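Local coordinates for cell division control protein 45 cdc45 putative (Entamoeba histolytica, PDB 6CC2) that probably serves eukaryotic DNA replication as the Cdc45 component of the CMG replicative helicase, as its relatives do, at residues Leu407-Ile412 / Ser438-Thr443; Lys478-Val483 / Ile524-Leu529. All blocks are in the same frame, centred on the assembly; numbering follows the deposited sequence.

Contact 1. Residues Leu407-Ile412 / Ser438-Thr443; sequences LVETGI and SIRFKT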
loop_
_atom_site.group_PDB
_atom_site.type_symbol
_atom_site.label_atom_id
_atom_site.label_comp_id
_atom_site.label_asym_id
_atom_site.label_seq_id
_atom_site.Cartn_x
_atom_site.Cartn_y
_atom_site.Cartn_z
ATOM N N LEU A 407 9.845 0.233 13.941
ATOM C CA LEU A 407 10.187 -0.880 13.055
ATOM C C LEU A 407 11.655 -0.840 12.646
ATOM O O LEU A 407 12.343 -1.869 12.676
ATOM C CB LEU A 407 9.288 -0.854 11.827
ATOM C CG LEU A 407 7.829 -1.162 12.105
ATOM C CD1 LEU A 407 6.979 -0.816 10.891
ATOM C CD2 LEU A 407 7.675 -2.637 12.489
ATOM N N VAL A 408 12.156 0.338 12.254
ATOM C CA VAL A 408 13.554 0.449 11.831
ATOM C C VAL A 408 14.484 0.099 12.983
ATOM O O VAL A 408 15.442 -0.673 12.824
ATOM C CB VAL A 408 13.834 1.858 11.274
ATOM C CG1 VAL A 408 15.359 2.089 11.153
ATOM C CG2 VAL A 408 13.169 2.036 9.950
ATOM N N GLU A 409 14.202 0.634 14.173
ATOM C CA GLU A 409 15.048 0.339 15.327
ATOM C C GLU A 409 15.101 -1.162 15.601
ATOM O O GLU A 409 16.183 -1.749 15.747
ATOM C CB GLU A 409 14.536 1.092 16.553
ATOM C CG GLU A 409 15.318 0.792 17.836
ATOM C CD GLU A 409 14.785 1.556 19.033
ATOM O OE1 GLU A 409 15.387 2.588 19.393
ATOM O OE2 GLU A 409 13.758 1.125 19.603
ATOM N N THR A 410 13.927 -1.806 15.712
ATOM C CA THR A 410 13.911 -3.244 15.959
ATOM C C THR A 410 14.529 -4.000 14.787
ATOM O O THR A 410 15.310 -4.945 14.983
ATOM C CB THR A 410 12.465 -3.708 16.177
ATOM O OG1 THR A 410 11.870 -2.975 17.253
ATOM C CG2 THR A 410 12.402 -5.206 16.493
ATOM N N GLY A 411 14.195 -3.593 13.568
ATOM C CA GLY A 411 14.584 -4.359 12.401
ATOM C C GLY A 411 16.085 -4.374 12.208
ATOM O O GLY A 411 16.663 -5.414 11.863
ATOM N N ILE A 412 16.731 -3.234 12.430
ATOM C CA ILE A 412 18.183 -3.160 12.356
ATOM C C ILE A 412 18.806 -4.163 13.312
ATOM O O ILE A 412 19.740 -4.889 12.953
ATOM C CB ILE A 412 18.672 -1.733 12.659
ATOM C CG1 ILE A 412 18.293 -0.789 11.520
ATOM C CG2 ILE A 412 20.181 -1.730 12.895
ATOM C CD1 ILE A 412 18.571 0.673 11.829
ATOM N N SER A 438 10.526 -9.712 21.922
ATOM C CA SER A 438 9.428 -10.660 21.757
ATOM C C SER A 438 8.141 -10.099 22.340
ATOM O O SER A 438 7.079 -10.176 21.716
ATOM C CB SER A 438 9.784 -11.989 22.446
ATOM O OG SER A 438 10.835 -12.640 21.762
ATOM N N ILE A 439 8.219 -9.537 23.544
ATOM C CA ILE A 439 7.016 -9.034 24.199
ATOM C C ILE A 439 6.416 -7.902 23.379
ATOM O O ILE A 439 5.198 -7.729 23.354
ATOM C CB ILE A 439 7.344 -8.600 25.645
ATOM C CG1 ILE A 439 6.145 -8.832 26.560
ATOM C CG2 ILE A 439 7.756 -7.144 25.690
ATOM C CD1 ILE A 439 5.949 -10.295 26.939
ATOM N N ARG A 440 7.252 -7.150 22.654
ATOM C CA ARG A 440 6.770 -6.014 21.875
ATOM C C ARG A 440 6.139 -6.402 20.540
ATOM O O ARG A 440 5.329 -5.634 20.006
ATOM C CB ARG A 440 7.920 -5.047 21.605
ATOM C CG ARG A 440 8.452 -4.354 22.861
ATOM C CD ARG A 440 9.756 -3.629 22.559
ATOM N NE ARG A 440 9.661 -2.849 21.331
ATOM C CZ ARG A 440 10.700 -2.329 20.688
ATOM N NH1 ARG A 440 11.929 -2.501 21.157
ATOM N NH2 ARG A 440 10.506 -1.636 19.572
ATOM N N PHE A 441 6.480 -7.561 19.991
ATOM C CA PHE A 441 6.005 -7.937 18.664
ATOM C C PHE A 441 5.293 -9.284 18.631
ATOM O O PHE A 441 5.065 -9.823 17.547
ATOM C CB PHE A 441 7.172 -7.934 17.671
ATOM C CG PHE A 441 7.620 -6.567 17.298
ATOM C CD1 PHE A 441 7.000 -5.878 16.257
ATOM C CD2 PHE A 441 8.641 -5.932 18.011
ATOM C CE1 PHE A 441 7.391 -4.590 15.928
ATOM C CE2 PHE A 441 9.038 -4.649 17.670
ATOM C CZ PHE A 441 8.412 -3.982 16.634
ATOM N N LYS A 442 4.887 -9.813 19.788
ATOM C CA LYS A 442 4.232 -11.116 19.809
ATOM C C LYS A 442 2.783 -11.074 19.341
ATOM O O LYS A 442 2.212 -12.133 19.063
ATOM C CB LYS A 442 4.257 -11.693 21.232
ATOM C CG LYS A 442 3.588 -10.816 22.292
ATOM C CD LYS A 442 3.398 -11.583 23.590
ATOM C CE LYS A 442 2.736 -10.731 24.661
ATOM N NZ LYS A 442 2.391 -11.545 25.869
ATOM N N THR A 443 2.169 -9.906 19.273
ATOM C CA THR A 443 0.792 -9.862 18.774
ATOM C C THR A 443 0.791 -9.907 17.252
ATOM O O THR A 443 1.671 -9.328 16.613
ATOM C CB THR A 443 0.075 -8.597 19.243
ATOM O OG1 THR A 443 0.693 -7.454 18.636
ATOM C CG2 THR A 443 0.112 -8.475 20.757
#
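T410 and F441 reach toward each other tip to tip, and the same pair has the nearest CA atoms of the two segments, 9.6 Å apart. The methyl T410 CG2 lies 3.6 Å from F441 CE2, and the hydroxyl T410 OG1 approaches the same ring carbon, F441 CE2, to 3.3 Å. One helical turn earlier, L407 adds an apolar contact on the CE1 side of the ring, its CD2 standing 4.0 Å from F441 CE1. The hydroxyl comes to the ring obliquely, as does L407 CD2. Although the CA–CB bond of L407 leads away from F441, the branch end swings back.

R440 slides past T410 in the opposite direction, the side chain bending at chi3 (47°). Its NH2 stops 3.0 Å from T410 OG1, but the angle is poor and the pair is not a hydrogen bond. The hydroxyl instead bonds the carbonyl of N406, one turn back in its own helix; with chi1 at -57°, OG1 sits beside the backbone N, where that carbonyl can be reached. E409 OE2 is 4.3 Å from R440 NH2, beyond a salt bridge, so any attraction is probably modest.

Farther out, helix 444-462 supplies K446 and L450 against F441, and Q449 against L407. The contact joins the C-terminal half of long helix 393-417 to short helix 435-441. Between them in sequence comes the antiparallel beta hairpin 419-423/427-432, tied by the C420–C430 disulfide and lying at one side of the mixed sheet in the C-terminal half of this Cdc45 fold.

Contact 2. Residues Lys478-Val483 / Ile524-Leu529; sequences KTFVIV and IHRENL. With EDO (1,2-ethanediol), chain D.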
loop_
_atom_site.group_PDB
_atom_site.type_symbol
_atom_site.label_atom_id
_atom_site.label_comp_id
_atom_site.label_asym_id
_atom_site.label_seq_id
_atom_site.Cartn_x
_atom_site.Cartn_y
_atom_site.Cartn_z
ATOM N N LYS A 478 3.648 -19.826 25.629
ATOM C CA LYS A 478 4.553 -20.928 25.320
ATOM C C LYS A 478 4.480 -21.299 23.838
ATOM O O LYS A 478 4.480 -22.478 23.478
ATOM C CB LYS A 478 4.255 -22.144 26.206
ATOM C CG LYS A 478 4.128 -21.824 27.690
ATOM C CD LYS A 478 5.418 -21.255 28.251
ATOM C CE LYS A 478 5.339 -21.038 29.761
ATOM N NZ LYS A 478 4.530 -19.841 30.128
ATOM N N THR A 479 4.426 -20.286 22.972
ATOM C CA THR A 479 4.259 -20.482 21.549
ATOM C C THR A 479 5.179 -19.535 20.794
ATOM O O THR A 479 5.734 -18.583 21.357
ATOM C CB THR A 479 2.820 -20.200 21.100
ATOM O OG1 THR A 479 2.503 -18.825 21.383
ATOM C CG2 THR A 479 1.823 -21.124 21.809
ATOM N N PHE A 480 5.329 -19.804 19.509
ATOM C CA PHE A 480 5.781 -18.805 18.541
ATOM C C PHE A 480 4.591 -18.394 17.690
ATOM O O PHE A 480 3.870 -19.255 17.163
ATOM C CB PHE A 480 6.884 -19.331 17.624
ATOM C CG PHE A 480 8.246 -19.416 18.288
ATOM C CD1 PHE A 480 9.068 -18.310 18.321
ATOM C CD2 PHE A 480 8.679 -20.596 18.882
ATOM C CE1 PHE A 480 10.293 -18.372 18.933
ATOM C CE2 PHE A 480 9.913 -20.661 19.498
ATOM C CZ PHE A 480 10.721 -19.556 19.520
ATOM N N VAL A 481 4.383 -17.081 17.564
ATOM C CA VAL A 481 3.522 -16.554 16.525
ATOM C C VAL A 481 4.310 -16.593 15.227
ATOM O O VAL A 481 5.460 -16.163 15.197
ATOM C CB VAL A 481 3.068 -15.127 16.863
ATOM C CG1 VAL A 481 2.141 -14.595 15.794
ATOM C CG2 VAL A 481 2.358 -15.132 18.202
ATOM N N ILE A 482 3.715 -17.158 14.174
ATOM C CA ILE A 482 4.374 -17.300 12.882
ATOM C C ILE A 482 3.629 -16.438 11.868
ATOM O O ILE A 482 2.420 -16.629 11.648
ATOM C CB ILE A 482 4.389 -18.762 12.391
ATOM C CG1 ILE A 482 4.836 -19.714 13.483
ATOM C CG2 ILE A 482 5.282 -18.868 11.139
ATOM C CD1 ILE A 482 6.234 -19.535 13.894
ATOM N N VAL A 483 4.332 -15.503 11.245
ATOM C CA VAL A 483 3.758 -14.667 10.202
ATOM C C VAL A 483 4.509 -14.937 8.906
ATOM O O VAL A 483 5.749 -14.970 8.892
ATOM C CB VAL A 483 3.838 -13.176 10.576
ATOM C CG1 VAL A 483 3.453 -12.319 9.364
ATOM C CG2 VAL A 483 2.939 -12.886 11.759
ATOM N N ILE A 524 2.705 -21.911 16.739
ATOM C CA ILE A 524 3.213 -23.227 17.077
ATOM C C ILE A 524 3.583 -23.261 18.549
ATOM O O ILE A 524 3.851 -22.229 19.173
ATOM C CB ILE A 524 4.439 -23.606 16.216
ATOM C CG1 ILE A 524 5.616 -22.656 16.523
ATOM C CG2 ILE A 524 4.104 -23.533 14.744
ATOM C CD1 ILE A 524 6.909 -23.079 15.863
ATOM N N HIS A 525 3.624 -24.479 19.108
ATOM C CA HIS A 525 4.211 -24.663 20.426
ATOM C C HIS A 525 5.701 -24.324 20.360
ATOM O O HIS A 525 6.385 -24.670 19.392
ATOM C CB HIS A 525 4.038 -26.090 20.912
ATOM C CG HIS A 525 2.607 -26.482 21.123
ATOM N ND1 HIS A 525 1.827 -25.937 22.122
ATOM C CD2 HIS A 525 1.816 -27.359 20.462
ATOM C CE1 HIS A 525 0.612 -26.457 22.061
ATOM N NE2 HIS A 525 0.580 -27.322 21.062
ATOM N N ARG A 526 6.197 -23.638 21.386
ATOM C CA ARG A 526 7.591 -23.196 21.363
ATOM C C ARG A 526 8.528 -24.361 21.100
ATOM O O ARG A 526 9.465 -24.237 20.306
ATOM C CB ARG A 526 7.964 -22.491 22.680
ATOM C CG ARG A 526 9.446 -22.667 23.094
ATOM C CD ARG A 526 10.200 -21.367 23.391
ATOM N NE ARG A 526 9.962 -20.871 24.730
ATOM C CZ ARG A 526 10.845 -20.168 25.452
ATOM N NH1 ARG A 526 12.042 -19.877 24.971
ATOM N NH2 ARG A 526 10.509 -19.765 26.658
ATOM N N GLU A 527 8.307 -25.486 21.775
ATOM C CA GLU A 527 9.216 -26.614 21.658
ATOM C C GLU A 527 9.274 -27.185 20.248
ATOM O O GLU A 527 10.180 -27.978 19.959
ATOM C CB GLU A 527 8.809 -27.704 22.647
ATOM C CG GLU A 527 7.380 -28.195 22.518
ATOM C CD GLU A 527 6.433 -27.500 23.488
ATOM O OE1 GLU A 527 6.441 -26.239 23.571
ATOM O OE2 GLU A 527 5.680 -28.222 24.182
ATOM N N ASN A 528 8.329 -26.834 19.376
ATOM C CA ASN A 528 8.263 -27.399 18.034
ATOM C C ASN A 528 8.862 -26.503 16.975
ATOM O O ASN A 528 8.622 -26.716 15.788
ATOM C CB ASN A 528 6.813 -27.712 17.682
ATOM C CG ASN A 528 6.257 -28.823 18.520
ATOM O OD1 ASN A 528 6.988 -29.717 18.937
ATOM N ND2 ASN A 528 4.957 -28.779 18.776
ATOM N N LEU A 529 9.675 -25.526 17.364
ATOM C CA LEU A 529 10.245 -24.619 16.367
ATOM C C LEU A 529 11.043 -25.386 15.320
ATOM O O LEU A 529 10.900 -25.129 14.117
ATOM C CB LEU A 529 11.128 -23.570 17.056
ATOM C CG LEU A 529 11.812 -22.589 16.105
ATOM C CD1 LEU A 529 10.832 -21.726 15.365
ATOM C CD2 LEU A 529 12.819 -21.709 16.890
HETATM C C1 EDO D . 3.261 -27.540 16.355
HETATM O O1 EDO D . 3.102 -26.665 17.459
HETATM C C2 EDO D . 4.183 -26.856 15.379
HETATM O O2 EDO D . 4.619 -27.733 14.447
HETATM O O HOH W 1 3.670 -24.965 24.347
#
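F480 and I524 form a hydrogen-bonded antiparallel pair inside a mixed sheet, near where strand 479-485 starts and strand 519-525 ends. F480 N donates to I524 O at 2.9 Å, and I524 N returns a bond to F480 O, also 2.9 Å, lying in the carbonyl plane. Next along, T479 and H525 make a non-hydrogen-bonded pair with diverging side chains. K478 and T479 both face D474, a G1 beta bulge, and the positive phi of K478 (65°) fits its first position.

The F480 side chain runs from the sheet out over the chain that leaves it. F480 CB packs on I524 CG1 at 3.7 Å, on the sheet face these two residues share. With chi1 at -76° CG lies beside the backbone N, and the ring beyond it extends toward R526. CD2 passes R526 CA; F480 CE2 meets R526 O at 3.7 Å, the oxygen lying at the ring edge and near its plane. F480 CZ reaches L529 CD2 at 4.0 Å, while L529 CD1 stands over one face, offset toward the rim. Farther along the sheet, I482 CG1 packs on I524 CG2, and Y532 of helix 529-537 touches both side chains.

At the margin, K478 O accepts two donors. R526 N donates to K478 O at 2.9 Å from above the carbonyl plane, 38° out of it, and a water donates to K478 O at 2.8 Å. That water also donates to E527 OE1 and is hydrogen-bonded to H525 ND1. O1 of an ethanediol accepts from H525 N, and N528 ND2 donates to the same O1 at 3.1 Å.

How the contacts relate
Contacts 1 and 2 follow one another along the chain, contact 1 closing before contact 2 opens, and their centres lie about 17 Å apart. They nevertheless touch: K442 O of contact 1 comes within 3.1 Å of V481 CG2 of contact 2, a packing approach. Helix 444-462 is common to both, since K446, Q449 and L450 back contact 1 while A447, L448 and A451 meet V483. Strand 468-474 adds a second connection, because D474 faces the bulge and has a long, weak ion pair with K442. No catalytic site is established here; the ethanediol at contact 2 probably came from the crystallisation liquor.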